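Local coordinates for protein aldehyde dehydrogenase (Anabaena variabilis, PDB 4H7N) that probably oxidises aldehydes to carboxylic acids with NAD+ as hydride acceptor, at residues E281-L286 / V350-N355; I317-L322 / S357-T362; V206-S211 / R216-T221; A415-I418 / A422-A425. All blocks are in the same frame, centred on the assembly; numbering follows the deposited sequence.

Overall arrangement
Contact 3 comes first along the chain, in a beta-alpha-beta unit of the sheet that probably forms the NAD-binding, Rossmann-type part of the enzyme. Contacts 1 and 2 follow with alternating segments, using the successive helices 279-292 and 311-326, and contact 4 comes last. Contacts 1 and 4 both reach the seven-stranded sheet of what is probably the catalytic domain, with centres 22 Å apart. Contacts 1 and 2, their centres 16 Å apart, touch through residues such as Met351 and Val360. Contacts 3 and 4 lie on opposite sides of the chain's centre, 24 Å apart between centres; both touch the second subunit and, from the two probable domains, approach the predicted active-site Glu232.

Contact 1. Residues E281-L286 / V350-N355; sequences EFYHQL and VMTNVN
With chi1 at 80°, the ring of Tyr283 stands between its own backbone N and carbonyl carbon, presenting a face to Thr352, whose CG2 is anti to the carbonyl carbon while OG1 turns to another partner. The methyl sits above the phenol ring in a CH-pi contact: Thr352 CG2 is 4.0 Å from the centroid of the Tyr283 ring, 15° from the ring normal, and slightly off-centre so that Tyr283 CD2 is its nearest atom at 3.9 Å. The two side chains meet at about a right angle.

This is the packing of helix 279-292 against strand 349-352, the last but one strand of the seven-stranded mixed sheet, next to the edge strand 330-333. One turn further along the helix, the buried Leu286 lays CD2 against CG2 of Val350 at 4.1 Å, its CG being 4.2 Å from the same methyl. Val350 and Thr352, two positions apart on the strand, thus turn the same way and meet helix residues three positions apart, with the intervening Met351 directed elsewhere.

His332 of the neighbouring strand 330-333 completes the polar side: its NE2 is hydrogen-bonded to Thr352 OG1, and its ring also meets that of Tyr283 with planes inclined at about 45°. Leu286 and Val350 additionally rest on Met370 of strand 369-375.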
loop_
_atom_site.group_PDB
_atom_site.type_symbol
_atom_site.label_atom_id
_atom_site.label_comp_id
_atom_site.label_asym_id
_atom_site.label_seq_id
_atom_site.Cartn_x
_atom_site.Cartn_y
_atom_site.Cartn_z
ATOM N N GLU A 281 27.915 9.400 34.231
ATOM C CA GLU A 281 27.452 8.270 35.040
ATOM C C GLU A 281 26.884 7.120 34.175
ATOM O O GLU A 281 27.136 5.919 34.393
ATOM C CB GLU A 281 26.389 8.858 35.949
ATOM C CG GLU A 281 25.637 7.967 36.893
ATOM C CD GLU A 281 24.680 8.812 37.736
ATOM O OE1 GLU A 281 24.726 10.089 37.678
ATOM O OE2 GLU A 281 23.892 8.189 38.454
ATOM N N PHE A 282 26.116 7.512 33.177
ATOM C CA PHE A 282 25.543 6.578 32.235
ATOM C C PHE A 282 26.607 5.850 31.423
ATOM O O PHE A 282 26.568 4.629 31.317
ATOM C CB PHE A 282 24.610 7.328 31.279
ATOM C CG PHE A 282 24.025 6.470 30.210
ATOM C CD1 PHE A 282 24.668 6.312 29.014
ATOM C CD2 PHE A 282 22.785 5.864 30.381
ATOM C CE1 PHE A 282 24.124 5.522 28.013
ATOM C CE2 PHE A 282 22.237 5.062 29.381
ATOM C CZ PHE A 282 22.911 4.898 28.199
ATOM N N TYR A 283 27.553 6.558 30.826
ATOM C CA TYR A 283 28.446 5.845 29.950
ATOM C C TYR A 283 29.393 4.927 30.738
ATOM O O TYR A 283 29.749 3.858 30.249
ATOM C CB TYR A 283 29.155 6.749 28.934
ATOM C CG TYR A 283 30.342 7.545 29.347
ATOM C CD1 TYR A 283 31.553 6.938 29.584
ATOM C CD2 TYR A 283 30.283 8.935 29.385
ATOM C CE1 TYR A 283 32.668 7.671 29.916
ATOM C CE2 TYR A 283 31.391 9.700 29.711
ATOM C CZ TYR A 283 32.591 9.066 29.980
ATOM O OH TYR A 283 33.717 9.787 30.337
ATOM N N HIS A 284 29.747 5.322 31.954
ATOM C CA HIS A 284 30.521 4.440 32.812
ATOM C C HIS A 284 29.777 3.194 33.202
ATOM O O HIS A 284 30.354 2.095 33.216
ATOM C CB HIS A 284 30.992 5.166 34.053
ATOM C CG HIS A 284 32.157 6.053 33.786
ATOM N ND1 HIS A 284 33.325 5.585 33.221
ATOM C CD2 HIS A 284 32.338 7.372 33.995
ATOM C CE1 HIS A 284 34.185 6.584 33.100
ATOM N NE2 HIS A 284 33.608 7.678 33.562
ATOM N N GLN A 285 28.487 3.329 33.471
ATOM C CA GLN A 285 27.724 2.125 33.764
ATOM C C GLN A 285 27.607 1.247 32.488
ATOM O O GLN A 285 27.753 0.010 32.530
ATOM C CB GLN A 285 26.397 2.452 34.444
ATOM C CG GLN A 285 25.747 1.182 34.933
ATOM C CD GLN A 285 24.372 1.348 35.550
ATOM O OE1 GLN A 285 23.758 0.345 35.893
ATOM N NE2 GLN A 285 23.879 2.579 35.680
ATOM N N LEU A 286 27.381 1.888 31.344
ATOM C CA LEU A 286 27.301 1.166 30.072
ATOM C C LEU A 286 28.570 0.382 29.772
ATOM O O LEU A 286 28.524 -0.815 29.339
ATOM C CB LEU A 286 26.970 2.142 28.914
ATOM C CG LEU A 286 26.488 1.495 27.620
ATOM C CD1 LEU A 286 25.154 0.743 27.800
ATOM C CD2 LEU A 286 26.332 2.539 26.517
ATOM N N VAL A 350 31.789 1.062 23.187
ATOM C CA VAL A 350 31.247 2.357 23.650
ATOM C C VAL A 350 32.203 3.462 23.220
ATOM O O VAL A 350 33.397 3.390 23.525
ATOM C CB VAL A 350 31.072 2.400 25.177
ATOM C CG1 VAL A 350 30.537 3.753 25.639
ATOM C CG2 VAL A 350 30.159 1.272 25.627
HETATM N N MSE A 351 31.667 4.484 22.554
HETATM C CA MSE A 351 32.441 5.643 22.149
HETATM C C MSE A 351 31.781 6.924 22.575
HETATM O O MSE A 351 30.554 7.055 22.557
HETATM C CB MSE A 351 32.534 5.765 20.646
HETATM C CG MSE A 351 32.633 4.485 19.864
HETATM SE SE MSE A 351 32.822 4.910 17.908
HETATM C CE MSE A 351 31.869 6.529 17.766
ATOM N N THR A 352 32.596 7.914 22.894
ATOM C CA THR A 352 32.111 9.258 23.244
ATOM C C THR A 352 32.918 10.289 22.421
ATOM O O THR A 352 33.760 9.924 21.583
ATOM C CB THR A 352 32.197 9.557 24.771
ATOM O OG1 THR A 352 33.560 9.591 25.192
ATOM C CG2 THR A 352 31.427 8.501 25.635
ATOM N N ASN A 353 32.658 11.561 22.687
ATOM C CA ASN A 353 33.123 12.654 21.841
ATOM C C ASN A 353 32.711 12.421 20.391
ATOM O O ASN A 353 33.528 12.469 19.497
ATOM C CB ASN A 353 34.624 12.769 21.943
ATOM C CG ASN A 353 35.108 14.180 21.694
ATOM O OD1 ASN A 353 34.622 15.125 22.306
ATOM N ND2 ASN A 353 36.077 14.330 20.790
ATOM N N VAL A 354 31.436 12.092 20.187
ATOM C CA VAL A 354 30.905 11.736 18.850
ATOM C C VAL A 354 29.922 12.806 18.411
ATOM O O VAL A 354 29.464 13.622 19.234
ATOM C CB VAL A 354 30.225 10.364 18.832
ATOM C CG1 VAL A 354 31.227 9.263 19.116
ATOM C CG2 VAL A 354 29.090 10.285 19.860
ATOM N N ASN A 355 29.664 12.855 17.116
ATOM C CA ASN A 355 28.735 13.837 16.571
ATOM C C ASN A 355 28.237 13.409 15.195
ATOM O O ASN A 355 28.651 12.372 14.654
ATOM C CB ASN A 355 29.346 15.237 16.557
ATOM C CG ASN A 355 30.528 15.351 15.622
ATOM O OD1 ASN A 355 30.439 15.073 14.443
ATOM N ND2 ASN A 355 31.652 15.764 16.160
#

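Contact 2. Residues I317-L322 / S357-T362; sequences INDHIL and SMKVMT
The loop between the parallel strands 349-352 and 369-375 packs here on helix 311-326, His320 and Lys359 meeting at its centre, just ahead of the Glu-Thr-Phe-Gly-Pro sequence that in related enzymes lies beside the cofactor. Lys359 CB lies over one face of the imidazole, 3.8 Å from the centroid of the His320 ring and 16° off its normal, a CH-pi contact offset toward CD2. Val360 adds its CB at 4.1 Å from His320 CB. The lysine chain then runs on past the ring and bends at chi4 (-95°) beside Asp319: OD2 of Asp319 lies 3.4 Å from Lys359 CD, and its salt bridge to Lys359 NZ is long, at 3.6 Å. The same OD2 sits at the edge of the imidazole, in its plane.

One water joins the backbones, donating to His320 O at 2.7 Å and accepting from Val360 N at 2.8 Å. His320 ND1 is hydrogen-bonded to Thr365 OG1, further along the same loop. With His320 replaced by an alanine, Lys359 CB would probably lose the flat surface it lies on, and Thr365 OG1 its imidazole partner. With the carboxylate at the ring edge and the ammonium 5.8 Å from NE2 (Lys359 NZ to His320 NE2), opposing charges would act on the imidazole: the carboxylate would tend to favour a protonated ring and the ammonium to oppose it.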
loop_
_atom_site.group_PDB
_atom_site.type_symbol
_atom_site.label_atom_id
_atom_site.label_comp_id
_atom_site.label_asym_id
_atom_site.label_seq_id
_atom_site.Cartn_x
_atom_site.Cartn_y
_atom_site.Cartn_z
ATOM N N ILE A 317 31.626 -1.800 9.244
ATOM C CA ILE A 317 31.788 -1.508 10.682
ATOM C C ILE A 317 33.205 -0.959 10.928
ATOM O O ILE A 317 33.395 0.043 11.625
ATOM C CB ILE A 317 31.551 -2.751 11.537
ATOM C CG1 ILE A 317 30.122 -3.235 11.393
ATOM C CG2 ILE A 317 31.869 -2.478 13.020
ATOM C CD1 ILE A 317 29.873 -4.635 11.905
ATOM N N ASN A 318 34.198 -1.612 10.338
ATOM C CA ASN A 318 35.583 -1.160 10.476
ATOM C C ASN A 318 35.758 0.296 9.988
ATOM O O ASN A 318 36.351 1.141 10.659
ATOM C CB ASN A 318 36.515 -2.117 9.742
ATOM C CG ASN A 318 37.971 -1.750 9.935
ATOM O OD1 ASN A 318 38.496 -1.785 11.052
ATOM N ND2 ASN A 318 38.593 -1.317 8.871
ATOM N N ASP A 319 35.123 0.594 8.872
ATOM C CA ASP A 319 35.171 1.927 8.304
ATOM C C ASP A 319 34.498 2.974 9.203
ATOM O O ASP A 319 35.017 4.069 9.362
ATOM C CB ASP A 319 34.539 1.874 6.929
ATOM C CG ASP A 319 34.449 3.212 6.289
ATOM O OD1 ASP A 319 35.528 3.759 6.039
ATOM O OD2 ASP A 319 33.321 3.713 6.033
ATOM N N HIS A 320 33.393 2.607 9.854
ATOM C CA HIS A 320 32.688 3.523 10.761
ATOM C C HIS A 320 33.529 3.844 11.975
ATOM O O HIS A 320 33.560 4.989 12.438
ATOM C CB HIS A 320 31.296 2.956 11.164
ATOM C CG HIS A 320 30.281 3.064 10.068
ATOM N ND1 HIS A 320 28.919 3.088 10.296
ATOM C CD2 HIS A 320 30.447 3.215 8.730
ATOM C CE1 HIS A 320 28.295 3.245 9.142
ATOM N NE2 HIS A 320 29.197 3.316 8.178
ATOM N N ILE A 321 34.209 2.826 12.505
ATOM C CA ILE A 321 35.077 3.010 13.669
ATOM C C ILE A 321 36.264 3.909 13.292
ATOM O O ILE A 321 36.557 4.897 13.970
ATOM C CB ILE A 321 35.594 1.651 14.233
ATOM C CG1 ILE A 321 34.470 0.815 14.763
ATOM C CG2 ILE A 321 36.581 1.859 15.375
ATOM C CD1 ILE A 321 34.877 -0.600 15.067
ATOM N N LEU A 322 36.922 3.601 12.186
ATOM C CA LEU A 322 38.023 4.475 11.716
ATOM C C LEU A 322 37.612 5.908 11.391
ATOM O O LEU A 322 38.288 6.869 11.801
ATOM C CB LEU A 322 38.708 3.870 10.497
ATOM C CG LEU A 322 39.458 2.560 10.756
ATOM C CD1 LEU A 322 39.921 1.972 9.425
ATOM C CD2 LEU A 322 40.649 2.709 11.692
ATOM N N SER A 357 28.761 14.559 12.324
ATOM C CA SER A 357 29.661 14.571 11.150
ATOM C C SER A 357 30.185 13.160 10.845
ATOM O O SER A 357 30.746 12.930 9.785
ATOM C CB SER A 357 30.861 15.498 11.353
ATOM O OG SER A 357 31.789 14.928 12.265
HETATM N N MSE A 358 29.998 12.212 11.762
HETATM C CA MSE A 358 30.583 10.872 11.608
HETATM C C MSE A 358 29.593 9.866 11.023
HETATM O O MSE A 358 28.374 9.878 11.330
HETATM C CB MSE A 358 31.059 10.336 12.987
HETATM C CG MSE A 358 32.001 11.240 13.731
HETATM SE SE MSE A 358 32.138 10.651 15.620
HETATM C CE MSE A 358 33.543 11.928 16.083
ATOM N N LYS A 359 30.111 8.929 10.229
ATOM C CA LYS A 359 29.291 7.883 9.640
ATOM C C LYS A 359 28.576 7.058 10.654
ATOM O O LYS A 359 27.437 6.639 10.442
ATOM C CB LYS A 359 30.160 6.925 8.856
ATOM C CG LYS A 359 30.743 7.521 7.589
ATOM C CD LYS A 359 31.720 6.504 7.024
ATOM C CE LYS A 359 32.649 7.095 5.993
ATOM N NZ LYS A 359 32.078 6.840 4.654
ATOM N N VAL A 360 29.259 6.779 11.756
ATOM C CA VAL A 360 28.679 5.919 12.785
ATOM C C VAL A 360 27.391 6.508 13.402
ATOM O O VAL A 360 26.619 5.800 14.028
ATOM C CB VAL A 360 29.752 5.593 13.861
ATOM C CG1 VAL A 360 29.907 6.741 14.844
ATOM C CG2 VAL A 360 29.420 4.297 14.573
HETATM N N MSE A 361 27.192 7.812 13.261
HETATM C CA MSE A 361 25.979 8.479 13.725
HETATM C C MSE A 361 24.952 8.766 12.646
HETATM O O MSE A 361 23.856 9.266 12.944
HETATM C CB MSE A 361 26.423 9.715 14.523
HETATM C CG MSE A 361 26.952 9.135 15.842
HETATM SE SE MSE A 361 26.776 10.431 17.274
HETATM C CE MSE A 361 25.030 9.739 17.857
ATOM N N THR A 362 25.265 8.457 11.392
ATOM C CA THR A 362 24.358 8.793 10.322
ATOM C C THR A 362 24.031 7.601 9.412
ATOM O O THR A 362 22.875 7.396 9.134
ATOM C CB THR A 362 24.894 9.929 9.465
ATOM O OG1 THR A 362 26.131 9.531 8.894
ATOM C CG2 THR A 362 25.074 11.186 10.298
HETATM O O HOH W 1 32.038 7.216 12.023
#

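Contact 3. Residues V206-S211 / R216-T221; sequences VCFTGS and REVAET
Strand 205-209 and helix 212-225 run roughly antiparallel to each other, joined by a short turn, and approach most closely at Phe208 and Val218, whose CA atoms are 7.5 Å apart. The strand alternates, Val206 and Phe208 facing the helix while Cys207 points to the other side of the sheet. Gly210, just after the strand, adopts phi 162°, a backbone conformation accessible mainly to glycine, and a CB there would run into the Phe208 ring at CZ; Ser211 follows at the N-cap of the helix.

From the helix, Val218 reaches the strand with both methyls. Its CG1, anti to the backbone N (chi1 169°), drops between the two strand side chains, 4.1 Å from Val206 CG1 and equally 4.1 Å from Phe208 CB. CG2 instead covers the aromatic ring, lying 4.2 Å from the centroid of the Phe208 ring and 20° off the normal, about equally near Phe208 CG and CD1, at 4.0 Å. The carbonyl oxygen of Ser211 lies at the edge of that ring, in its plane.

This is the first half of a beta-alpha-beta unit completed by strand 229-232, in the Rossmann-type domain of aldehyde dehydrogenases; in relatives the Gly-Ser turn before the helix lies by the pyrophosphate of the cofactor. Leu231 of that next strand touches both Phe208 and Val218, and Ile200 of helix 193-200 closes over Val206 and Val218. The phenyl group comes within about 7 Å of the side chain of the predicted catalytic Glu232. From the N-terminal half of the helix, Arg216 reaches across the subunit interface, NH2 hydrogen-bonded to Arg224 O of the second subunit.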
loop_
_atom_site.group_PDB
_atom_site.type_symbol
_atom_site.label_atom_id
_atom_site.label_comp_id
_atom_site.label_asym_id
_atom_site.label_seq_id
_atom_site.Cartn_x
_atom_site.Cartn_y
_atom_site.Cartn_z
ATOM N N VAL A 206 5.610 -8.309 -3.953
ATOM C CA VAL A 206 6.978 -8.513 -3.440
ATOM C C VAL A 206 7.177 -7.917 -2.070
ATOM O O VAL A 206 6.875 -6.723 -1.827
ATOM C CB VAL A 206 8.080 -8.011 -4.402
ATOM C CG1 VAL A 206 8.027 -6.504 -4.632
ATOM C CG2 VAL A 206 9.467 -8.408 -3.859
ATOM N N CYS A 207 7.688 -8.741 -1.151
ATOM C CA CYS A 207 8.189 -8.310 0.167
ATOM C C CYS A 207 9.725 -8.325 0.200
ATOM O O CYS A 207 10.366 -9.365 -0.107
ATOM C CB CYS A 207 7.715 -9.274 1.242
ATOM S SG CYS A 207 5.941 -9.325 1.365
ATOM N N PHE A 208 10.332 -7.197 0.544
ATOM C CA PHE A 208 11.787 -7.082 0.593
ATOM C C PHE A 208 12.206 -6.390 1.877
ATOM O O PHE A 208 11.669 -5.298 2.264
ATOM C CB PHE A 208 12.331 -6.298 -0.600
ATOM C CG PHE A 208 13.786 -5.996 -0.503
ATOM C CD1 PHE A 208 14.720 -6.913 -0.940
ATOM C CD2 PHE A 208 14.236 -4.796 0.069
ATOM C CE1 PHE A 208 16.082 -6.641 -0.859
ATOM C CE2 PHE A 208 15.587 -4.536 0.196
ATOM C CZ PHE A 208 16.510 -5.460 -0.278
ATOM N N THR A 209 13.180 -7.017 2.531
ATOM C CA THR A 209 13.843 -6.489 3.689
ATOM C C THR A 209 15.327 -6.472 3.409
ATOM O O THR A 209 15.877 -7.487 2.949
ATOM C CB THR A 209 13.571 -7.402 4.892
ATOM O OG1 THR A 209 12.173 -7.479 5.127
ATOM C CG2 THR A 209 14.227 -6.841 6.160
ATOM N N GLY A 210 15.972 -5.349 3.688
ATOM C CA GLY A 210 17.401 -5.177 3.419
ATOM C C GLY A 210 17.796 -3.715 3.416
ATOM O O GLY A 210 17.177 -2.885 4.096
ATOM N N SER A 211 18.831 -3.414 2.642
ATOM C CA SER A 211 19.427 -2.105 2.633
ATOM C C SER A 211 18.550 -1.067 1.899
ATOM O O SER A 211 17.810 -1.412 0.992
ATOM C CB SER A 211 20.787 -2.182 1.940
ATOM O OG SER A 211 20.641 -2.087 0.531
ATOM N N ARG A 216 15.208 0.648 -2.568
ATOM C CA ARG A 216 14.795 1.673 -3.495
ATOM C C ARG A 216 14.710 1.101 -4.919
ATOM O O ARG A 216 13.786 1.409 -5.673
ATOM C CB ARG A 216 15.700 2.883 -3.435
ATOM C CG ARG A 216 15.483 3.653 -2.173
ATOM C CD ARG A 216 16.124 4.974 -2.204
ATOM N NE ARG A 216 15.384 5.915 -3.035
ATOM C CZ ARG A 216 15.719 7.192 -3.168
ATOM N NH1 ARG A 216 16.771 7.660 -2.527
ATOM N NH2 ARG A 216 15.016 8.024 -3.931
ATOM N N GLU A 217 15.646 0.230 -5.261
ATOM C CA GLU A 217 15.647 -0.393 -6.562
ATOM C C GLU A 217 14.458 -1.361 -6.655
ATOM O O GLU A 217 13.803 -1.458 -7.688
ATOM C CB GLU A 217 17.002 -1.077 -6.682
ATOM C CG GLU A 217 17.337 -1.863 -7.919
ATOM C CD GLU A 217 18.815 -2.326 -7.859
ATOM O OE1 GLU A 217 19.564 -1.865 -6.958
ATOM O OE2 GLU A 217 19.221 -3.150 -8.707
ATOM N N VAL A 218 14.143 -2.063 -5.567
ATOM C CA VAL A 218 12.993 -2.978 -5.575
ATOM C C VAL A 218 11.684 -2.202 -5.709
ATOM O O VAL A 218 10.794 -2.645 -6.380
ATOM C CB VAL A 218 12.920 -3.852 -4.306
ATOM C CG1 VAL A 218 11.568 -4.573 -4.232
ATOM C CG2 VAL A 218 14.041 -4.862 -4.315
ATOM N N ALA A 219 11.581 -1.046 -5.061
ATOM C CA ALA A 219 10.407 -0.145 -5.202
ATOM C C ALA A 219 10.196 0.210 -6.643
ATOM O O ALA A 219 9.065 0.189 -7.185
ATOM C CB ALA A 219 10.612 1.148 -4.393
ATOM N N GLU A 220 11.279 0.619 -7.274
ATOM C CA GLU A 220 11.182 1.087 -8.660
ATOM C C GLU A 220 10.860 -0.055 -9.607
ATOM O O GLU A 220 10.029 0.101 -10.429
ATOM C CB GLU A 220 12.468 1.833 -9.092
ATOM C CG GLU A 220 12.684 3.151 -8.333
ATOM C CD GLU A 220 14.077 3.768 -8.515
ATOM O OE1 GLU A 220 14.640 3.618 -9.620
ATOM O OE2 GLU A 220 14.590 4.425 -7.556
ATOM N N THR A 221 11.461 -1.231 -9.430
ATOM C CA THR A 221 11.119 -2.421 -10.229
ATOM C C THR A 221 9.686 -2.867 -10.038
ATOM O O THR A 221 8.951 -3.134 -10.997
ATOM C CB THR A 221 12.073 -3.581 -9.909
ATOM O OG1 THR A 221 13.398 -3.144 -10.139
ATOM C CG2 THR A 221 11.827 -4.758 -10.819
#

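Contact 4. Residues A415-I418 / A422-A425; sequences AISI and ALTA
The tight part of this contact is made by Ala415 and Ser417, which face Thr424 and Leu423; it relaxes toward Ala422 and the exposed Ala425. Methyl meets methyl at 3.5 Å between Ala415 CB and Thr424 CG2, closer than ordinary van der Waals packing. Beside it, the Ser417 hydroxyl, turned anti to the carbonyl carbon (chi1 -69°), accepts a hydrogen bond from the backbone: Leu423 N to Ser417 OG is 3.0 Å, with an N-H...O angle of 161°. The Leu423 side chain curls round the same oxygen, its CB 3.4 Å from Ser417 OG. Ala422 N stands off at 3.6 Å from Ser417 OG, and the Ala422 CB points away.

Strand 415-418 is the last of the seven-stranded sheet within this chain, but the sheet runs on through a parallel ladder with a strand of the second subunit, and the loop folds back over one face of strand 415-418. Trp470 and Leu460 of that subunit pack on Leu423 and Thr424, respectively. Were Ser417 an alanine, Leu423 N would be likely to lose its acceptor and the turn a tie to the strand. The Thr424 side chain is about 7 Å from that of Glu232, the predicted active-site residue.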
loop_
_atom_site.group_PDB
_atom_site.type_symbol
_atom_site.label_atom_id
_atom_site.label_comp_id
_atom_site.label_asym_id
_atom_site.label_seq_id
_atom_site.Cartn_x
_atom_site.Cartn_y
_atom_site.Cartn_z
ATOM N N ALA A 415 7.737 2.852 15.698
ATOM C CA ALA A 415 7.551 2.191 17.015
ATOM C C ALA A 415 8.518 2.747 18.067
ATOM O O ALA A 415 9.732 2.705 17.875
ATOM C CB ALA A 415 7.704 0.696 16.869
ATOM N N ILE A 416 7.989 3.345 19.121
ATOM C CA ILE A 416 8.841 3.894 20.105
ATOM C C ILE A 416 8.704 3.072 21.378
ATOM O O ILE A 416 7.626 2.914 21.943
ATOM C CB ILE A 416 8.538 5.358 20.421
ATOM C CG1 ILE A 416 8.268 6.177 19.127
ATOM C CG2 ILE A 416 9.590 5.958 21.347
ATOM C CD1 ILE A 416 9.451 6.428 18.267
ATOM N N SER A 417 9.836 2.596 21.844
ATOM C CA SER A 417 9.887 1.894 23.146
ATOM C C SER A 417 10.016 2.917 24.258
ATOM O O SER A 417 10.779 3.858 24.116
ATOM C CB SER A 417 11.072 0.924 23.156
ATOM O OG SER A 417 10.861 -0.171 22.258
ATOM N N ILE A 418 9.270 2.709 25.358
ATOM C CA ILE A 418 9.161 3.654 26.408
ATOM C C ILE A 418 9.654 3.005 27.716
ATOM O O ILE A 418 9.092 1.995 28.177
ATOM C CB ILE A 418 7.687 4.119 26.601
ATOM C CG1 ILE A 418 7.117 4.729 25.298
ATOM C CG2 ILE A 418 7.652 5.124 27.713
ATOM C CD1 ILE A 418 7.780 6.029 24.855
ATOM N N ALA A 422 14.234 -1.367 21.929
ATOM C CA ALA A 422 14.095 -2.394 20.914
ATOM C C ALA A 422 12.996 -3.396 21.151
ATOM O O ALA A 422 13.156 -4.577 20.817
ATOM C CB ALA A 422 15.436 -3.128 20.740
ATOM N N LEU A 423 11.882 -2.958 21.725
ATOM C CA LEU A 423 10.841 -3.922 22.094
ATOM C C LEU A 423 10.252 -4.599 20.910
ATOM O O LEU A 423 9.858 -5.780 21.029
ATOM C CB LEU A 423 9.754 -3.297 22.969
ATOM C CG LEU A 423 10.225 -3.075 24.389
ATOM C CD1 LEU A 423 9.279 -2.175 25.136
ATOM C CD2 LEU A 423 10.390 -4.418 25.111
ATOM N N THR A 424 10.289 -3.953 19.729
ATOM C CA THR A 424 9.727 -4.620 18.550
ATOM C C THR A 424 10.526 -5.827 18.126
ATOM O O THR A 424 10.039 -6.646 17.391
ATOM C CB THR A 424 9.514 -3.719 17.341
ATOM O OG1 THR A 424 10.774 -3.254 16.845
ATOM C CG2 THR A 424 8.635 -2.549 17.752
ATOM N N ALA A 425 11.738 -5.952 18.616
ATOM C CA ALA A 425 12.470 -7.193 18.379
ATOM C C ALA A 425 11.878 -8.376 19.173
ATOM O O ALA A 425 12.000 -9.526 18.767
ATOM C CB ALA A 425 13.968 -6.963 18.646
#